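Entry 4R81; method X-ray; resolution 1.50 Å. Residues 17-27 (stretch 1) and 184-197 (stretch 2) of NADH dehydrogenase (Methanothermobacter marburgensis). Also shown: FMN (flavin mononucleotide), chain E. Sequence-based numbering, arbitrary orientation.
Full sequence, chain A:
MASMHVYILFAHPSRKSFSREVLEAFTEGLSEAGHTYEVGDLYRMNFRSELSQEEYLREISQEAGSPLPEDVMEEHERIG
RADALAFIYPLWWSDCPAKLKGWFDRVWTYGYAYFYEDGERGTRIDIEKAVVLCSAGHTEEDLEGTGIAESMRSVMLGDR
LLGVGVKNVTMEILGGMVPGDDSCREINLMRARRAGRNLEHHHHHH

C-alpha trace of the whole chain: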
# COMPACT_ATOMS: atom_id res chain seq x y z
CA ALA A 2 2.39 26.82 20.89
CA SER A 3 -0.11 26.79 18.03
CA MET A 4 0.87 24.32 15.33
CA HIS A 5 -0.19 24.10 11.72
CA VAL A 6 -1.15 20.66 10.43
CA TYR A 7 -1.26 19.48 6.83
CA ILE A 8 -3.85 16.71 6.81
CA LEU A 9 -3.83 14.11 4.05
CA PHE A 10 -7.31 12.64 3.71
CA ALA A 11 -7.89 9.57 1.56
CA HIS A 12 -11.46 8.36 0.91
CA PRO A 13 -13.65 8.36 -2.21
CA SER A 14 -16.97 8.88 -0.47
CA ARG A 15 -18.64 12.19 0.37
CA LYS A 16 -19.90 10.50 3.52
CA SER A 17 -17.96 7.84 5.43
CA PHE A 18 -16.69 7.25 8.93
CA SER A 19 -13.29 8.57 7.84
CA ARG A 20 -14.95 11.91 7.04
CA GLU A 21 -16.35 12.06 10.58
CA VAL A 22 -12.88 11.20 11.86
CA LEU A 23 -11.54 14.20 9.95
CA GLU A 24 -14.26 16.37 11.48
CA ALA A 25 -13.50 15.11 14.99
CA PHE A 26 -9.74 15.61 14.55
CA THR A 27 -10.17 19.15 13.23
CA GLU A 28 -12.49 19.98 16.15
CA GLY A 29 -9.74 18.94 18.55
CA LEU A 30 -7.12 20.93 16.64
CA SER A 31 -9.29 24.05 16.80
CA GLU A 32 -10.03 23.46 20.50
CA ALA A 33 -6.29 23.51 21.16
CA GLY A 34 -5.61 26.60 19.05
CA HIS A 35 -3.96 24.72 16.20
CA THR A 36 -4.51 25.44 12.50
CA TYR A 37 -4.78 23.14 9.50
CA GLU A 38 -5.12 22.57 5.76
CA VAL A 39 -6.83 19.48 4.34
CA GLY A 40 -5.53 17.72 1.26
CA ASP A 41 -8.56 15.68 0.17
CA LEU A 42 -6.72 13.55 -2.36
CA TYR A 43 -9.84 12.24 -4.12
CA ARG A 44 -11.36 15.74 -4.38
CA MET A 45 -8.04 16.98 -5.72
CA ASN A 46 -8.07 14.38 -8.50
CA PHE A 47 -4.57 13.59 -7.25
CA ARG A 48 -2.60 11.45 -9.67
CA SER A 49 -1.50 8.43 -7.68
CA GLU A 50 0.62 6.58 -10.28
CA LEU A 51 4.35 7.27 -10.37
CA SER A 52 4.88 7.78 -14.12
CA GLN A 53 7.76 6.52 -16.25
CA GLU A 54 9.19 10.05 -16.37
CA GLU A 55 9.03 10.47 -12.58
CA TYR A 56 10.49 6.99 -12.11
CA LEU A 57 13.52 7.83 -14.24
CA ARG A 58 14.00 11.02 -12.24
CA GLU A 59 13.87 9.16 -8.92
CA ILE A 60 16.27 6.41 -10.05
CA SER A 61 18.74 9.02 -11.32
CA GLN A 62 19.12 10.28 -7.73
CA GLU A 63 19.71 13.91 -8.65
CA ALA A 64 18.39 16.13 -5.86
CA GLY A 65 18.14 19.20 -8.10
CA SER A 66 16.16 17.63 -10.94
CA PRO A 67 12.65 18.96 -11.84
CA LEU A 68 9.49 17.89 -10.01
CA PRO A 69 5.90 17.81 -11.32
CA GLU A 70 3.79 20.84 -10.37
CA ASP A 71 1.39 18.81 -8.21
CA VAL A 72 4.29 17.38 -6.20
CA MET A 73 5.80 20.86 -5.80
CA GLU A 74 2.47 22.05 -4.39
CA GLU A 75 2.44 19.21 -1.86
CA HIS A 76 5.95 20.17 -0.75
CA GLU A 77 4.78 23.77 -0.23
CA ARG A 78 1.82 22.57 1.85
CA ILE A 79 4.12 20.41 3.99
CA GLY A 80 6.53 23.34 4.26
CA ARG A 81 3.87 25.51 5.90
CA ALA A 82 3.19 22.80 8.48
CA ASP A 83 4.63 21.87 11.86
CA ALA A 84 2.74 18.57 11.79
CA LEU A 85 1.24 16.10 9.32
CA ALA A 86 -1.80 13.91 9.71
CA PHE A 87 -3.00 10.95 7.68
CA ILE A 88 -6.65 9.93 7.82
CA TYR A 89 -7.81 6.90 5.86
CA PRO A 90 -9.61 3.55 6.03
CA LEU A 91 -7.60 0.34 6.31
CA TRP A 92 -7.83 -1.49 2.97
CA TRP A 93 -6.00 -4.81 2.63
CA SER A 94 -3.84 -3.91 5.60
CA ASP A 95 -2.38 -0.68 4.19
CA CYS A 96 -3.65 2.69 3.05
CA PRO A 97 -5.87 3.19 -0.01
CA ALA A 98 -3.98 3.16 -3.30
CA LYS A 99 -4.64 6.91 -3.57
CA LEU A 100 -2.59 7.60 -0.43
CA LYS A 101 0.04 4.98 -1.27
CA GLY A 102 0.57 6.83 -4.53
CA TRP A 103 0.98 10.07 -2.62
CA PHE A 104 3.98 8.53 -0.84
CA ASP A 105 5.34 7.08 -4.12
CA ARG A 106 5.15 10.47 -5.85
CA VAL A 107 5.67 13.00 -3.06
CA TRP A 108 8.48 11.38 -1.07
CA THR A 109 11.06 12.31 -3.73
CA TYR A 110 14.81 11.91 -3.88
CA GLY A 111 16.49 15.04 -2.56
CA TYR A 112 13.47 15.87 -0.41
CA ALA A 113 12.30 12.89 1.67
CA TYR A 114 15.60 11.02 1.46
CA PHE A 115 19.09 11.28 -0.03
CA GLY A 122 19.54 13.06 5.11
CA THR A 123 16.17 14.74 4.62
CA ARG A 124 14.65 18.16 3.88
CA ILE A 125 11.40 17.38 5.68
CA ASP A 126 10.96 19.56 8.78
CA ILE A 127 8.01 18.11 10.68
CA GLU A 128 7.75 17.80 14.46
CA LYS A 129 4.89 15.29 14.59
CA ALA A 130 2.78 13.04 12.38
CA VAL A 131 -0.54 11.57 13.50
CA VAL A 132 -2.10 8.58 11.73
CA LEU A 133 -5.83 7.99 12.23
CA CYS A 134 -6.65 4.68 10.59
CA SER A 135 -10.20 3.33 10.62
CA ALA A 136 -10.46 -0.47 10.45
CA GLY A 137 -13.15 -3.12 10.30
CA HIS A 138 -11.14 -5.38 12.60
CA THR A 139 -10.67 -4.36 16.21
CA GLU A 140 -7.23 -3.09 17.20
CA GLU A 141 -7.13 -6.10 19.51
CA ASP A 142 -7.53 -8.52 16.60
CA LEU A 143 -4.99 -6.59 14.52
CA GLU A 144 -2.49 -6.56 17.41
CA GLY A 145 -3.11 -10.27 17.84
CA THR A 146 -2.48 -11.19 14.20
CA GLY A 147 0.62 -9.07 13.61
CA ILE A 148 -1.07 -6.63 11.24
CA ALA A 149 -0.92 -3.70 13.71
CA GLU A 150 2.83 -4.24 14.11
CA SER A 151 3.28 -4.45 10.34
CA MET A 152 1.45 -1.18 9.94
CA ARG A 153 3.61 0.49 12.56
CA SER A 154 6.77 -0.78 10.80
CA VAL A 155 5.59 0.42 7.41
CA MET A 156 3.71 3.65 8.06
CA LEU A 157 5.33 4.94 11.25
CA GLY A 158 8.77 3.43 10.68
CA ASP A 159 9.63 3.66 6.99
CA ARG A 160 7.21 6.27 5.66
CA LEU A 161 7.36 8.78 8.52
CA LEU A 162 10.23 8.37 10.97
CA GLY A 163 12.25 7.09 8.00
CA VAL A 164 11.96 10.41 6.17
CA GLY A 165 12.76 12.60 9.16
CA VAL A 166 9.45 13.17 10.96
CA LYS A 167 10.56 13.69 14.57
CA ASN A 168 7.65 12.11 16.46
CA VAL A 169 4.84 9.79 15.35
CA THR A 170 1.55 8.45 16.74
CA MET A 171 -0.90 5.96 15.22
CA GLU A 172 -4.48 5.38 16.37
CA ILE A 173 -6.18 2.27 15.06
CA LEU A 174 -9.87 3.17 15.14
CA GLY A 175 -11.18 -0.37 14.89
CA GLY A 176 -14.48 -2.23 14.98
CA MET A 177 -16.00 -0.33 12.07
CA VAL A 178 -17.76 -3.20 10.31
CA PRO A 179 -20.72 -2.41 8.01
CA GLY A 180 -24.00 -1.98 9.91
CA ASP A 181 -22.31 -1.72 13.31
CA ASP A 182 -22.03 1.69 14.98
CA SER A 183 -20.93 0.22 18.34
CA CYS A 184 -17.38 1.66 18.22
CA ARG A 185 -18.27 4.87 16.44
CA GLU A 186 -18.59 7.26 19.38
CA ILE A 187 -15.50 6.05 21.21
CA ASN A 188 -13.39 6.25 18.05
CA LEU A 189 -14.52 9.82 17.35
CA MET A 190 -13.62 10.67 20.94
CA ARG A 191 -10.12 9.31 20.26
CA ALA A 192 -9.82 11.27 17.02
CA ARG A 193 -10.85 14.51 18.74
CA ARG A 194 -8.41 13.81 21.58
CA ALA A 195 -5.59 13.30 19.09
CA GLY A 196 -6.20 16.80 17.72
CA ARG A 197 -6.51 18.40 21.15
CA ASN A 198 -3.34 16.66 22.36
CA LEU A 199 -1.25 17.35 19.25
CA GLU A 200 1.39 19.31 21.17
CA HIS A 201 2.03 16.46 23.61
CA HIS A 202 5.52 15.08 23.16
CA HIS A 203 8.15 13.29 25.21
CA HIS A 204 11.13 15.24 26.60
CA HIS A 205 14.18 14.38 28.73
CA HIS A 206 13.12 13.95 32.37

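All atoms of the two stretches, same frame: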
# COMPACT_ATOMS: atom_id res chain seq x y z
N SER A 17 -18.55 9.08 4.94
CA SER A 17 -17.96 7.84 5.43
C SER A 17 -17.54 8.10 6.86
O SER A 17 -17.54 9.24 7.31
CB SER A 17 -16.74 7.46 4.61
OG SER A 17 -15.69 8.40 4.79
N PHE A 18 -17.17 7.05 7.57
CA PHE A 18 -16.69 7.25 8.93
C PHE A 18 -15.40 8.07 8.92
O PHE A 18 -15.20 8.90 9.80
CB PHE A 18 -16.49 5.91 9.64
CG PHE A 18 -16.00 6.05 11.05
CD1 PHE A 18 -16.79 6.66 12.02
CD2 PHE A 18 -14.76 5.56 11.41
CE1 PHE A 18 -16.33 6.78 13.34
CE2 PHE A 18 -14.30 5.68 12.71
CZ PHE A 18 -15.08 6.29 13.67
N SER A 19 -14.55 7.85 7.92
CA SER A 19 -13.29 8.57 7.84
C SER A 19 -13.52 10.09 7.79
O SER A 19 -12.76 10.87 8.37
CB SER A 19 -12.48 8.11 6.63
OG SER A 19 -11.95 6.81 6.85
N ARG A 20 -14.58 10.50 7.10
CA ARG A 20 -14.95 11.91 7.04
C ARG A 20 -15.32 12.46 8.42
O ARG A 20 -14.95 13.58 8.77
CB ARG A 20 -16.10 12.13 6.05
CG ARG A 20 -16.49 13.58 5.87
CD ARG A 20 -15.61 14.26 4.86
NE ARG A 20 -15.62 13.56 3.57
CZ ARG A 20 -14.87 13.91 2.53
NH1 ARG A 20 -14.06 14.96 2.63
NH2 ARG A 20 -14.93 13.22 1.40
N GLU A 21 -16.02 11.66 9.22
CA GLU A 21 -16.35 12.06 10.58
C GLU A 21 -15.10 12.10 11.45
O GLU A 21 -15.00 12.94 12.35
CB GLU A 21 -17.39 11.11 11.18
CG GLU A 21 -18.66 10.99 10.36
CD GLU A 21 -19.68 10.09 11.02
OE1 GLU A 21 -20.19 10.46 12.09
OE2 GLU A 21 -19.97 9.01 10.46
N VAL A 22 -14.16 11.20 11.17
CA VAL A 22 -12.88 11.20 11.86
C VAL A 22 -12.13 12.49 11.58
O VAL A 22 -11.56 13.10 12.49
CB VAL A 22 -12.04 9.97 11.46
CG1 VAL A 22 -10.59 10.11 11.95
CG2 VAL A 22 -12.68 8.71 12.04
N LEU A 23 -12.14 12.92 10.32
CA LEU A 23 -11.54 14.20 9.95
C LEU A 23 -12.20 15.34 10.72
O LEU A 23 -11.52 16.21 11.27
CB LEU A 23 -11.66 14.45 8.44
CG LEU A 23 -11.19 15.80 7.90
CD1 LEU A 23 -9.71 16.00 8.15
CD2 LEU A 23 -11.51 15.93 6.42
N GLU A 24 -13.52 15.33 10.78
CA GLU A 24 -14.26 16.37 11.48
C GLU A 24 -13.91 16.39 12.96
O GLU A 24 -13.73 17.45 13.56
CB GLU A 24 -15.77 16.18 11.31
CG GLU A 24 -16.60 17.23 12.03
CD GLU A 24 -16.46 18.62 11.43
OE1 GLU A 24 -16.14 18.74 10.22
OE2 GLU A 24 -16.69 19.61 12.17
N ALA A 25 -13.80 15.20 13.56
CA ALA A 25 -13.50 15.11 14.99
C ALA A 25 -12.08 15.61 15.28
O ALA A 25 -11.85 16.38 16.21
CB ALA A 25 -13.69 13.69 15.49
N PHE A 26 -11.14 15.19 14.43
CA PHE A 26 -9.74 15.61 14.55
C PHE A 26 -9.60 17.13 14.41
O PHE A 26 -8.91 17.77 15.21
CB PHE A 26 -8.89 14.88 13.51
CG PHE A 26 -7.41 15.19 13.59
CD1 PHE A 26 -6.66 14.81 14.70
CD2 PHE A 26 -6.78 15.84 12.55
CE1 PHE A 26 -5.30 15.09 14.76
CE2 PHE A 26 -5.42 16.13 12.60
CZ PHE A 26 -4.68 15.74 13.71
N THR A 27 -10.25 17.71 13.41
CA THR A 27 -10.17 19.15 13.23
C THR A 27 -10.80 19.92 14.39
O THR A 27 -10.32 20.99 14.77
CB THR A 27 -10.76 19.61 11.88
OG1 THR A 27 -12.12 19.18 11.78
CG2 THR A 27 -9.95 19.04 10.72
N CYS A 184 -18.66 1.03 17.88
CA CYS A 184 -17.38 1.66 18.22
C CYS A 184 -17.26 3.08 17.71
O CYS A 184 -16.22 3.72 17.86
CB CYS A 184 -16.22 0.83 17.68
SG CYS A 184 -16.16 -0.83 18.32
N ARG A 185 -18.33 3.57 17.10
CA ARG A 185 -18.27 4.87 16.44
C ARG A 185 -17.98 6.03 17.39
O ARG A 185 -17.07 6.83 17.15
CB ARG A 185 -19.56 5.13 15.66
CG ARG A 185 -19.47 6.31 14.74
CD ARG A 185 -20.84 6.75 14.29
NE ARG A 185 -20.85 8.18 14.04
CZ ARG A 185 -21.96 8.89 13.86
NH1 ARG A 185 -23.14 8.29 13.91
NH2 ARG A 185 -21.88 10.20 13.65
N GLU A 186 -18.73 6.12 18.48
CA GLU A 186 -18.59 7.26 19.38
C GLU A 186 -17.24 7.29 20.08
O GLU A 186 -16.63 8.35 20.24
CB GLU A 186 -19.73 7.30 20.40
CG GLU A 186 -20.32 8.68 20.57
CD GLU A 186 -20.65 9.32 19.24
OE1 GLU A 186 -20.24 10.49 19.03
OE2 GLU A 186 -21.30 8.66 18.40
N ILE A 187 -16.76 6.12 20.50
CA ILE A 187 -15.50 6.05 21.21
C ILE A 187 -14.34 6.39 20.26
O ILE A 187 -13.38 7.06 20.65
CB ILE A 187 -15.33 4.68 21.91
CG1 ILE A 187 -14.00 4.60 22.66
CG2 ILE A 187 -15.43 3.53 20.93
CD1 ILE A 187 -13.83 3.25 23.34
N ASN A 188 -14.44 5.95 19.02
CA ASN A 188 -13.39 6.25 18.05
C ASN A 188 -13.32 7.73 17.68
O ASN A 188 -12.23 8.26 17.48
CB ASN A 188 -13.52 5.36 16.81
CG ASN A 188 -13.03 3.95 17.07
OD1 ASN A 188 -12.26 3.72 18.00
ND2 ASN A 188 -13.48 3.00 16.26
N LEU A 189 -14.48 8.38 17.60
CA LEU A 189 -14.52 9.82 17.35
C LEU A 189 -13.97 10.59 18.54
O LEU A 189 -13.36 11.65 18.38
CB LEU A 189 -15.95 10.27 17.01
CG LEU A 189 -16.53 9.77 15.68
CD1 LEU A 189 -17.91 10.34 15.42
CD2 LEU A 189 -15.59 10.09 14.52
N MET A 190 -14.19 10.07 19.74
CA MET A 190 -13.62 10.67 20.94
C MET A 190 -12.09 10.62 20.86
O MET A 190 -11.41 11.59 21.21
CB MET A 190 -14.12 9.95 22.21
CG MET A 190 -13.87 10.73 23.50
SD MET A 190 -14.14 9.76 25.00
CE MET A 190 -15.72 8.99 24.63
N ARG A 191 -11.56 9.48 20.41
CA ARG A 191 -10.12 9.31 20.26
C ARG A 191 -9.55 10.26 19.21
O ARG A 191 -8.50 10.87 19.41
CB ARG A 191 -9.78 7.85 19.93
CG ARG A 191 -10.12 6.89 21.08
CD ARG A 191 -9.93 5.44 20.70
NE ARG A 191 -8.55 5.16 20.34
CZ ARG A 191 -8.17 4.15 19.57
NH1 ARG A 191 -9.08 3.33 19.06
NH2 ARG A 191 -6.89 3.98 19.28
N ALA A 192 -10.26 10.39 18.09
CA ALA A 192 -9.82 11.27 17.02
C ALA A 192 -9.77 12.73 17.50
O ALA A 192 -8.80 13.45 17.24
CB ALA A 192 -10.73 11.14 15.82
N ARG A 193 -10.80 13.15 18.22
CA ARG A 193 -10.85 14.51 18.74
C ARG A 193 -9.71 14.73 19.73
O ARG A 193 -9.03 15.76 19.68
CB ARG A 193 -12.21 14.77 19.40
CG ARG A 193 -12.51 16.23 19.71
CD ARG A 193 -14.02 16.44 19.90
NE ARG A 193 -14.72 15.17 20.13
CZ ARG A 193 -15.61 14.62 19.30
NH1 ARG A 193 -16.17 13.46 19.61
NH2 ARG A 193 -15.94 15.24 18.18
N ARG A 194 -9.47 13.74 20.59
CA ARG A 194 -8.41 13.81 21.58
C ARG A 194 -7.05 13.96 20.91
O ARG A 194 -6.18 14.68 21.40
CB ARG A 194 -8.45 12.58 22.48
CG ARG A 194 -7.46 12.60 23.64
CD ARG A 194 -7.47 11.29 24.42
NE ARG A 194 -8.78 11.03 25.00
CZ ARG A 194 -9.42 9.86 24.95
NH1 ARG A 194 -8.86 8.81 24.35
NH2 ARG A 194 -10.62 9.74 25.51
N ALA A 195 -6.86 13.27 19.79
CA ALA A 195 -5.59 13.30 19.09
C ALA A 195 -5.29 14.69 18.55
O ALA A 195 -4.12 15.10 18.49
CB ALA A 195 -5.57 12.28 17.97
N GLY A 196 -6.34 15.42 18.18
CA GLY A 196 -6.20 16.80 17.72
C GLY A 196 -5.91 17.73 18.88
O GLY A 196 -5.01 18.57 18.81
N ARG A 197 -6.67 17.58 19.96
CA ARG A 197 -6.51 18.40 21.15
C ARG A 197 -5.12 18.20 21.77
O ARG A 197 -4.52 19.14 22.27
CB ARG A 197 -7.61 18.06 22.17
CG ARG A 197 -7.60 18.87 23.45
CD ARG A 197 -8.60 18.30 24.45
NE ARG A 197 -9.79 17.79 23.77
CZ ARG A 197 -10.25 16.55 23.88
NH1 ARG A 197 -9.65 15.68 24.69
NH2 ARG A 197 -11.33 16.18 23.21
N1 FMN E . -10.72 -3.71 7.59
C2 FMN E . -9.65 -4.32 8.22
O2 FMN E . -9.65 -4.41 9.44
N3 FMN E . -8.59 -4.82 7.50
C4 FMN E . -8.58 -4.72 6.12
O4 FMN E . -7.62 -5.16 5.50
C4A FMN E . -9.65 -4.11 5.46
N5 FMN E . -9.67 -4.01 4.09
C5A FMN E . -10.73 -3.38 3.46
C6 FMN E . -10.74 -3.27 2.07
C7 FMN E . -11.81 -2.65 1.42
C7M FMN E . -11.81 -2.51 -0.08
C8 FMN E . -12.87 -2.14 2.16
C8M FMN E . -14.03 -1.48 1.47
C9 FMN E . -12.86 -2.27 3.55
C9A FMN E . -11.80 -2.89 4.20
N10 FMN E . -11.78 -3.01 5.58
C10 FMN E . -10.71 -3.61 6.21
C1' FMN E . -12.89 -2.46 6.42
C2' FMN E . -12.64 -0.94 6.45
O2' FMN E . -11.46 -0.60 7.16
C3' FMN E . -13.87 -0.20 6.96
O3' FMN E . -14.84 -0.29 5.94
C4' FMN E . -13.54 1.26 7.23
O4' FMN E . -12.66 1.41 8.33
C5' FMN E . -14.80 2.07 7.51
O5' FMN E . -14.42 3.43 7.45
P FMN E . -15.00 4.33 6.25
O1P FMN E . -16.50 4.45 6.47
O2P FMN E . -14.37 5.70 6.30
O3P FMN E . -14.74 3.63 4.94

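This contact is a close, largely apolar packing of two helices, 18-27 and 185-197, whose N-to-C directions differ by 40° and whose axes approach to 7.0 Å without a single hydrogen bond between them. Small residues permit that approach. Ala 25 and Ala 192 both point toward the opposing helix, and Ala 25 CB meets Ala 192 CB at 3.9 Å. The backbones thus come near enough for two CA-H...O contacts: Arg 193 CA to Ala 25 O at 3.3 Å, and Phe 26 CA to Ala 192 O at 3.6 Å. Gly 196 continues the theme, since a CB there would lie 2.3 Å from Phe 26 O, a clash; its bare CA instead sits 3.5 Å from Phe 26 CE1.

Leu 189 is the knob of the interface, its branched side chain filling a hole among Phe 18, Glu 21, Val 22 and Ala 25, with Leu 189 CD2 3.6 Å from Phe 18 CE1. The side chain of Phe 18 leaves its helix sideways, but its ring reaches across the wider gap near the helix starts, meeting Asn 188 CB edge-on at 3.6 Å from Phe 18 CZ. Where the contact is partly exposed, Glu 21 and Arg 185, of opposite charge, pair as a salt bridge, although the modelled 2.3 Å between OE1 of Glu 21 and NH2 of Arg 185 is too short to be trusted in detail.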